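Long-range contact in cadherin-23 (Mus musculus, PDB 5UZ8), which probably serves as a calcium-dependent adhesion protein of the inner ear, its chained cadherin repeats taking part in mechanotransduction during hearing: residues A[150-162]-A[165-177]. Sequence-based numbering, arbitrary orientation.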
loop_
_atom_site.group_PDB
_atom_site.type_symbol
_atom_site.label_atom_id
_atom_site.label_comp_id
_atom_site.label_asym_id
_atom_site.label_seq_id
_atom_site.Cartn_x
_atom_site.Cartn_y
_atom_site.Cartn_z
ATOM N N LEU A 150 -14.913 6.094 5.704
ATOM C CA LEU A 150 -14.287 6.766 4.593
ATOM C C LEU A 150 -12.787 6.688 4.788
ATOM O O LEU A 150 -12.311 6.901 5.900
ATOM C CB LEU A 150 -14.714 8.217 4.490
ATOM C CG LEU A 150 -16.188 8.435 4.190
ATOM C CD1 LEU A 150 -16.467 9.922 4.005
ATOM C CD2 LEU A 150 -16.567 7.662 2.923
ATOM N N ILE A 151 -12.078 6.369 3.707
ATOM C CA ILE A 151 -10.653 6.064 3.717
ATOM C C ILE A 151 -9.856 7.092 2.899
ATOM O O ILE A 151 -10.209 7.400 1.788
ATOM C CB ILE A 151 -10.411 4.653 3.174
ATOM C CG1 ILE A 151 -11.052 3.645 4.129
ATOM C CG2 ILE A 151 -8.911 4.357 3.012
ATOM C CD1 ILE A 151 -11.051 2.235 3.597
ATOM N N GLU A 152 -8.782 7.610 3.485
ATOM C CA GLU A 152 -7.856 8.536 2.844
ATOM C C GLU A 152 -6.515 7.785 2.702
ATOM O O GLU A 152 -5.953 7.362 3.705
ATOM C CB GLU A 152 -7.711 9.760 3.754
ATOM C CG GLU A 152 -6.688 10.795 3.351
ATOM C CD GLU A 152 -6.775 12.083 4.159
ATOM O OE1 GLU A 152 -7.322 12.112 5.286
ATOM O OE2 GLU A 152 -6.290 13.106 3.652
ATOM N N TYR A 153 -6.067 7.560 1.461
ATOM C CA TYR A 153 -4.765 6.950 1.164
ATOM C C TYR A 153 -3.636 7.954 1.131
ATOM O O TYR A 153 -3.809 9.096 0.704
ATOM C CB TYR A 153 -4.803 6.209 -0.169
ATOM C CG TYR A 153 -5.817 5.095 -0.151
ATOM C CD1 TYR A 153 -5.554 3.904 0.489
ATOM C CD2 TYR A 153 -7.046 5.238 -0.743
ATOM C CE1 TYR A 153 -6.485 2.874 0.523
ATOM C CE2 TYR A 153 -7.996 4.228 -0.680
ATOM C CZ TYR A 153 -7.672 3.016 -0.058
ATOM O OH TYR A 153 -8.606 1.992 0.053
ATOM N N SER A 154 -2.475 7.538 1.593
ATOM C CA SER A 154 -1.274 8.363 1.479
ATOM C C SER A 154 -0.043 7.450 1.344
ATOM O O SER A 154 -0.140 6.248 1.501
ATOM C CB SER A 154 -1.133 9.287 2.677
ATOM O OG SER A 154 -1.008 8.543 3.878
ATOM N N LEU A 155 1.085 8.044 0.974
ATOM C CA LEU A 155 2.378 7.348 0.950
ATOM C C LEU A 155 3.196 8.030 2.005
ATOM O O LEU A 155 3.192 9.262 2.109
ATOM C CB LEU A 155 3.107 7.514 -0.396
ATOM C CG LEU A 155 2.544 6.793 -1.586
ATOM C CD1 LEU A 155 3.382 7.094 -2.825
ATOM C CD2 LEU A 155 2.458 5.277 -1.357
ATOM N N VAL A 156 3.877 7.246 2.836
ATOM C CA VAL A 156 4.725 7.809 3.849
ATOM C C VAL A 156 5.884 8.591 3.206
ATOM O O VAL A 156 6.241 9.652 3.677
ATOM C CB VAL A 156 5.277 6.700 4.759
ATOM C CG1 VAL A 156 6.393 7.224 5.679
ATOM C CG2 VAL A 156 4.137 6.101 5.556
ATOM N N ASP A 157 6.448 8.080 2.120
ATOM C CA ASP A 157 7.524 8.799 1.408
ATOM C C ASP A 157 7.667 8.212 -0.003
ATOM O O ASP A 157 8.321 7.173 -0.216
ATOM C CB ASP A 157 8.852 8.718 2.165
ATOM C CG ASP A 157 10.019 9.402 1.414
ATOM O OD1 ASP A 157 9.802 10.165 0.432
ATOM O OD2 ASP A 157 11.174 9.188 1.840
ATOM N N GLY A 158 7.072 8.915 -0.960
ATOM C CA GLY A 158 7.179 8.569 -2.353
ATOM C C GLY A 158 8.527 8.851 -2.987
ATOM O O GLY A 158 8.714 8.479 -4.139
ATOM N N GLU A 159 9.423 9.537 -2.252
ATOM C CA GLU A 159 10.789 9.861 -2.686
ATOM C C GLU A 159 10.809 10.856 -3.867
ATOM O O GLU A 159 11.815 11.018 -4.552
ATOM C CB GLU A 159 11.570 8.578 -2.994
ATOM C CG GLU A 159 11.553 7.575 -1.839
ATOM C CD GLU A 159 12.344 6.296 -2.130
ATOM O OE1 GLU A 159 13.371 6.358 -2.888
ATOM O OE2 GLU A 159 11.899 5.231 -1.591
ATOM N N GLY A 160 9.680 11.527 -4.076
ATOM C CA GLY A 160 9.491 12.350 -5.263
ATOM C C GLY A 160 9.353 11.572 -6.560
ATOM O O GLY A 160 9.259 12.199 -7.626
ATOM N N LYS A 161 9.310 10.229 -6.486
ATOM C CA LYS A 161 9.207 9.391 -7.667
ATOM C C LYS A 161 7.795 8.857 -7.900
ATOM O O LYS A 161 7.452 8.575 -9.047
ATOM C CB LYS A 161 10.144 8.176 -7.560
ATOM C CG LYS A 161 11.590 8.485 -7.161
ATOM C CD LYS A 161 12.168 9.655 -7.907
ATOM C CE LYS A 161 12.422 9.293 -9.341
ATOM N NZ LYS A 161 13.199 10.384 -10.014
ATOM N N PHE A 162 7.040 8.659 -6.825
ATOM C CA PHE A 162 5.689 8.108 -6.871
ATOM C C PHE A 162 4.723 8.933 -6.036
ATOM O O PHE A 162 5.112 9.574 -5.044
ATOM C CB PHE A 162 5.687 6.683 -6.325
ATOM C CG PHE A 162 6.653 5.786 -7.032
ATOM C CD1 PHE A 162 6.323 5.246 -8.254
ATOM C CD2 PHE A 162 7.939 5.588 -6.524
ATOM C CE1 PHE A 162 7.237 4.475 -8.961
ATOM C CE2 PHE A 162 8.841 4.801 -7.208
ATOM C CZ PHE A 162 8.485 4.244 -8.426
ATOM N N ASN A 165 -3.142 8.579 -5.289
ATOM C CA ASN A 165 -4.384 9.325 -5.242
ATOM C C ASN A 165 -5.101 9.010 -3.922
ATOM O O ASN A 165 -5.341 7.856 -3.605
ATOM C CB ASN A 165 -5.245 9.020 -6.479
ATOM C CG ASN A 165 -6.508 9.819 -6.500
ATOM O OD1 ASN A 165 -7.408 9.508 -5.760
ATOM N ND2 ASN A 165 -6.593 10.891 -7.363
ATOM N N PRO A 166 -5.374 10.023 -3.106
ATOM C CA PRO A 166 -5.975 9.762 -1.802
ATOM C C PRO A 166 -7.348 9.129 -1.836
ATOM O O PRO A 166 -7.748 8.573 -0.820
ATOM C CB PRO A 166 -6.083 11.159 -1.174
ATOM C CG PRO A 166 -5.004 11.912 -1.827
ATOM C CD PRO A 166 -5.086 11.463 -3.268
ATOM N N ASN A 167 -8.061 9.213 -2.955
ATOM C CA ASN A 167 -9.382 8.559 -3.068
ATOM C C ASN A 167 -9.300 7.137 -3.616
ATOM O O ASN A 167 -9.843 6.224 -3.014
ATOM C CB ASN A 167 -10.268 9.380 -3.986
ATOM C CG ASN A 167 -10.644 10.718 -3.379
ATOM O OD1 ASN A 167 -11.094 10.774 -2.213
ATOM N ND2 ASN A 167 -10.470 11.788 -4.134
ATOM N N THR A 168 -8.603 6.969 -4.739
ATOM C CA THR A 168 -8.622 5.685 -5.447
ATOM C C THR A 168 -7.592 4.710 -4.929
ATOM O O THR A 168 -7.719 3.497 -5.152
ATOM C CB THR A 168 -8.388 5.869 -6.943
ATOM O OG1 THR A 168 -7.073 6.428 -7.157
ATOM C CG2 THR A 168 -9.451 6.798 -7.569
ATOM N N GLY A 169 -6.520 5.219 -4.324
ATOM C CA GLY A 169 -5.361 4.369 -4.056
ATOM C C GLY A 169 -4.479 4.026 -5.256
ATOM O O GLY A 169 -3.611 3.168 -5.118
ATOM N N ASP A 170 -4.668 4.698 -6.388
ATOM C CA ASP A 170 -3.803 4.560 -7.548
ATOM C C ASP A 170 -2.445 5.161 -7.243
ATOM O O ASP A 170 -2.359 6.347 -6.868
ATOM C CB ASP A 170 -4.349 5.280 -8.763
ATOM C CG ASP A 170 -5.453 4.503 -9.474
ATOM O OD1 ASP A 170 -5.524 3.254 -9.359
ATOM O OD2 ASP A 170 -6.254 5.150 -10.142
ATOM N N ILE A 171 -1.406 4.345 -7.400
ATOM C CA ILE A 171 -0.019 4.783 -7.265
ATOM C C ILE A 171 0.533 5.032 -8.668
ATOM O O ILE A 171 0.473 4.117 -9.526
ATOM C CB ILE A 171 0.813 3.761 -6.504
ATOM C CG1 ILE A 171 0.275 3.646 -5.063
ATOM C CG2 ILE A 171 2.285 4.187 -6.470
ATOM C CD1 ILE A 171 0.926 2.566 -4.206
ATOM N N SER A 172 1.035 6.252 -8.878
ATOM C CA SER A 172 1.496 6.683 -10.200
ATOM C C SER A 172 2.945 7.158 -10.181
ATOM O O SER A 172 3.490 7.496 -9.140
ATOM C CB SER A 172 0.611 7.784 -10.770
ATOM O OG SER A 172 0.601 8.940 -9.948
ATOM N N VAL A 173 3.537 7.192 -11.361
ATOM C CA VAL A 173 4.891 7.701 -11.543
ATOM C C VAL A 173 4.836 9.215 -11.467
ATOM O O VAL A 173 4.154 9.846 -12.263
ATOM C CB VAL A 173 5.468 7.310 -12.905
ATOM C CG1 VAL A 173 6.885 7.882 -13.062
ATOM C CG2 VAL A 173 5.499 5.795 -13.040
ATOM N N LEU A 174 5.581 9.796 -10.533
ATOM C CA LEU A 174 5.573 11.260 -10.327
ATOM C C LEU A 174 6.746 11.946 -11.058
ATOM O O LEU A 174 6.647 13.098 -11.481
ATOM C CB LEU A 174 5.580 11.544 -8.816
ATOM C CG LEU A 174 5.622 13.006 -8.341
ATOM C CD1 LEU A 174 4.355 13.767 -8.742
ATOM C CD2 LEU A 174 5.853 13.053 -6.836
ATOM N N SER A 175 7.872 11.258 -11.171
ATOM C CA SER A 175 8.970 11.730 -11.999
ATOM C C SER A 175 9.745 10.539 -12.573
ATOM O O SER A 175 9.595 9.410 -12.131
ATOM C CB SER A 175 9.910 12.605 -11.191
ATOM O OG SER A 175 10.354 11.815 -10.107
ATOM N N SER A 176 10.570 10.796 -13.574
ATOM C CA SER A 176 11.120 9.694 -14.366
ATOM C C SER A 176 12.046 8.787 -13.536
ATOM O O SER A 176 12.747 9.234 -12.621
ATOM C CB SER A 176 11.845 10.223 -15.606
ATOM O OG SER A 176 12.887 11.069 -15.229
ATOM N N LEU A 177 11.994 7.506 -13.847
ATOM C CA LEU A 177 12.778 6.509 -13.183
ATOM C C LEU A 177 14.087 6.298 -13.946
ATOM O O LEU A 177 14.228 6.694 -15.091
ATOM C CB LEU A 177 11.977 5.205 -13.096
ATOM C CG LEU A 177 10.616 5.372 -12.393
ATOM C CD1 LEU A 177 9.926 4.027 -12.212
ATOM C CD2 LEU A 177 10.692 6.102 -11.052
HETATM O O HOH W 1 -11.297 6.324 -0.619
HETATM O O HOH W 2 -11.617 9.377 0.214
#
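Phe162 CZ lies 3.9 Å from CD2 of Leu177, and the two side chains cross at about a right angle. Phe162, Tyr153 and Lys161 bury the most surface here. Phe162 pairs with Val173 as an antiparallel non-hydrogen-bonded pair, and both side chains enter the same face of the sheet. Ser172 O sits at the edge of the Phe162 ring, and Tyr185 meets it edge-to-face. Beside this pair, Lys161 O accepts a 2.7 Å bond from Leu174 N.

The Lys161 side chain starts away from 165-177 but bends back at chi2 (-45°) and chi3 (-71°). This brings NZ to Ser176 O at 2.9 Å, with a weak bond to Ser175 OG. Lys161 CE packs 4.0 Å from Leu177 CD2. Ser175 OG in turn donates to Gly160 O at 2.7 Å. With the chain cut back to an alanine here, Ser176 O is likely to lose this donor and Leu177 CD2 its methylene neighbour.

At the other end, Tyr153 N donates an almost straight bond to Pro166 O (3.0 Å, 173°). The Tyr153 ring takes Gly169 CA over one face in a CH-pi contact, 4.2 Å from CA to the ring centroid. Asn167 O lies at the ring edge, and the hydroxyl bonds to Ala140 N. Leu155 CD2 meets Ile171 CD1 between the two ends. Tyr153, Leu155 and Ile171 all touch Ile164 where the sheet of 151-155 and 184-193 faces that of 170-173 and 134-141, in the Greek-key beta-sandwich typical of a cadherin repeat.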